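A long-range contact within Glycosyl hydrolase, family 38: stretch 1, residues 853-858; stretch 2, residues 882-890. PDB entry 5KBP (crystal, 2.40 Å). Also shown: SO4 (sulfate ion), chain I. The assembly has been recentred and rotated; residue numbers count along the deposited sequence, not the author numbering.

Stretch 1, residues 853-858: QNIPCE
Stretch 2, residues 882-890: EVDAPLRPF

A single antiparallel bridge, between Ile855 and Leu887, joins two segments that otherwise form no regular helix or strand. The pair is doubly hydrogen-bonded: Ile855 N donates to Leu887 O at 3.1 Å (N-H...O angle 153°), and Leu887 N donates to Ile855 O at 2.7 Å (142°). Their CA atoms lie 5.3 Å apart, and both backbones are extended, with phi/psi of -118/153° at Ile855 and -74/120° at Leu887. The touching parts run 158° apart, so the register continues with Asn854 opposite Arg888 (CA-CA 4.7 Å) and Gln853 opposite Pro889 (CA-CA 5.0 Å). Pro886 and Pro889, lacking amide hydrogens, cannot donate backbone hydrogen bonds around this bridge. Leu887 O also receives a CA-H...O contact from Asn854 CA at 3.3 Å, with an angle of 149° at the hydrogen.

Before the bridge, the second stretch makes a type I turn from Glu882 to Ala885, closed by a hydrogen bond from Ala885 N to Glu882 O at 3.1 Å; Val883 (phi -66°, psi -24°) and Asp884 (phi -96°, psi 5°) occupy its corners.

Leu887 (chi1 t, chi2 p) is buried and provides the apolar centre. Its CB lies 3.7 Å from CB of Cys857, whose CA-to-CB bond points toward the second stretch (chi1 t), and 3.9 Å from CG1 of Ile855 (chi1 p, chi2 t). These contacts bring nonpolar surface together beside the paired backbones. The CA-to-CB bond of Asn854 (chi1 m, chi2 -89°) runs sideways, but the end of the side chain comes nearer, placing OD1 3.3 Å from Pro889 CD and 3.4 Å from Arg888 CA. The CA-to-CB bond of Gln853 points away from the second stretch (chi1 m, chi2 p, chi3 -126°), and its NE2 donates hydrogen bonds to sulfate O2 at 3.0 Å and O3 at 3.1 Å. Altogether the contact buries 446 Å², summed over both sides.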

# COMPACT_ATOMS: atom_id res chain seq x y z
N GLN A 853 42.45 13.51 -7.89
CA GLN A 853 43.83 13.14 -7.62
C GLN A 853 43.90 11.74 -7.02
O GLN A 853 42.96 11.27 -6.38
CB GLN A 853 44.51 14.13 -6.68
CG GLN A 853 44.94 15.43 -7.33
CD GLN A 853 43.78 16.37 -7.58
OE1 GLN A 853 43.58 16.84 -8.70
NE2 GLN A 853 43.02 16.67 -6.53
N ASN A 854 45.03 11.07 -7.25
CA ASN A 854 45.31 9.81 -6.58
C ASN A 854 45.62 10.08 -5.11
O ASN A 854 46.58 10.80 -4.80
CB ASN A 854 46.47 9.09 -7.25
CG ASN A 854 46.17 8.70 -8.68
OD1 ASN A 854 45.65 7.61 -8.94
ND2 ASN A 854 46.48 9.58 -9.62
N ILE A 855 44.81 9.52 -4.22
CA ILE A 855 44.99 9.74 -2.78
C ILE A 855 45.28 8.41 -2.11
O ILE A 855 44.87 7.36 -2.62
CB ILE A 855 43.75 10.43 -2.17
CG1 ILE A 855 42.55 9.48 -2.18
CG2 ILE A 855 43.42 11.71 -2.93
CD1 ILE A 855 41.30 10.09 -1.60
N PRO A 856 45.98 8.39 -0.98
CA PRO A 856 46.19 7.13 -0.26
C PRO A 856 44.90 6.64 0.36
O PRO A 856 44.12 7.41 0.92
CB PRO A 856 47.23 7.49 0.81
CG PRO A 856 47.03 8.96 1.03
CD PRO A 856 46.65 9.52 -0.31
N CYS A 857 44.67 5.32 0.27
CA CYS A 857 43.44 4.74 0.80
C CYS A 857 43.74 3.30 1.23
O CYS A 857 43.64 2.37 0.44
CB CYS A 857 42.31 4.79 -0.23
SG CYS A 857 40.68 4.39 0.44
N GLU A 858 44.09 3.15 2.51
CA GLU A 858 44.28 1.85 3.13
C GLU A 858 43.21 1.65 4.19
O GLU A 858 43.03 2.51 5.06
CB GLU A 858 45.68 1.73 3.75
N GLU A 882 46.10 -4.10 -5.88
CA GLU A 882 46.58 -4.27 -4.51
C GLU A 882 45.71 -3.48 -3.54
O GLU A 882 45.25 -2.38 -3.84
CB GLU A 882 48.03 -3.82 -4.41
CG GLU A 882 48.96 -4.53 -5.38
CD GLU A 882 49.12 -6.01 -5.06
OE1 GLU A 882 49.83 -6.34 -4.09
OE2 GLU A 882 48.53 -6.84 -5.78
N VAL A 883 45.49 -4.06 -2.35
CA VAL A 883 44.65 -3.41 -1.35
C VAL A 883 45.27 -2.13 -0.83
O VAL A 883 44.55 -1.24 -0.35
CB VAL A 883 44.35 -4.38 -0.19
CG1 VAL A 883 43.57 -5.59 -0.69
CG2 VAL A 883 45.64 -4.81 0.49
N ASP A 884 46.60 -1.99 -0.91
CA ASP A 884 47.29 -0.79 -0.49
C ASP A 884 47.56 0.17 -1.64
O ASP A 884 48.23 1.19 -1.43
CB ASP A 884 48.60 -1.14 0.21
CG ASP A 884 49.45 -2.13 -0.58
OD1 ASP A 884 49.27 -2.22 -1.81
OD2 ASP A 884 50.29 -2.81 0.04
N ALA A 885 47.08 -0.13 -2.84
CA ALA A 885 47.27 0.77 -3.97
C ALA A 885 46.51 2.07 -3.73
O ALA A 885 45.45 2.08 -3.11
CB ALA A 885 46.80 0.11 -5.26
N PRO A 886 47.04 3.19 -4.22
CA PRO A 886 46.36 4.47 -4.02
C PRO A 886 45.01 4.50 -4.72
O PRO A 886 44.81 3.87 -5.76
CB PRO A 886 47.33 5.49 -4.63
CG PRO A 886 48.17 4.70 -5.58
CD PRO A 886 48.31 3.35 -4.95
N LEU A 887 44.08 5.24 -4.13
CA LEU A 887 42.75 5.38 -4.71
C LEU A 887 42.81 6.28 -5.93
O LEU A 887 43.20 7.45 -5.83
CB LEU A 887 41.78 5.93 -3.67
CG LEU A 887 40.29 5.87 -4.01
CD1 LEU A 887 39.87 4.44 -4.31
CD2 LEU A 887 39.46 6.44 -2.87
N ARG A 888 42.43 5.74 -7.08
CA ARG A 888 42.50 6.50 -8.32
C ARG A 888 41.41 7.57 -8.36
O ARG A 888 40.41 7.48 -7.63
CB ARG A 888 42.38 5.55 -9.52
CG ARG A 888 43.54 4.58 -9.64
CD ARG A 888 43.49 3.79 -10.93
NE ARG A 888 42.34 2.89 -10.98
CZ ARG A 888 42.34 1.66 -10.48
NH1 ARG A 888 41.26 0.90 -10.57
NH2 ARG A 888 43.43 1.18 -9.89
N PRO A 889 41.59 8.61 -9.17
CA PRO A 889 40.58 9.68 -9.24
C PRO A 889 39.21 9.15 -9.63
O PRO A 889 39.05 8.45 -10.64
CB PRO A 889 41.14 10.62 -10.31
CG PRO A 889 42.23 9.86 -11.00
CD PRO A 889 42.78 8.93 -9.97
N PHE A 890 38.21 9.49 -8.81
CA PHE A 890 36.81 9.11 -9.04
C PHE A 890 36.63 7.60 -9.08
O PHE A 890 35.69 7.09 -9.69
CB PHE A 890 36.27 9.75 -10.32
CG PHE A 890 36.43 11.24 -10.38
CD1 PHE A 890 35.63 12.07 -9.61
CD2 PHE A 890 37.37 11.82 -11.22
CE1 PHE A 890 35.78 13.44 -9.66
CE2 PHE A 890 37.52 13.19 -11.28
CZ PHE A 890 36.72 14.00 -10.49
S SO4 I . 40.21 18.54 -7.47
O1 SO4 I . 39.46 19.79 -7.52
O2 SO4 I . 40.49 18.19 -6.08
O3 SO4 I . 41.47 18.71 -8.20
O4 SO4 I . 39.43 17.47 -8.09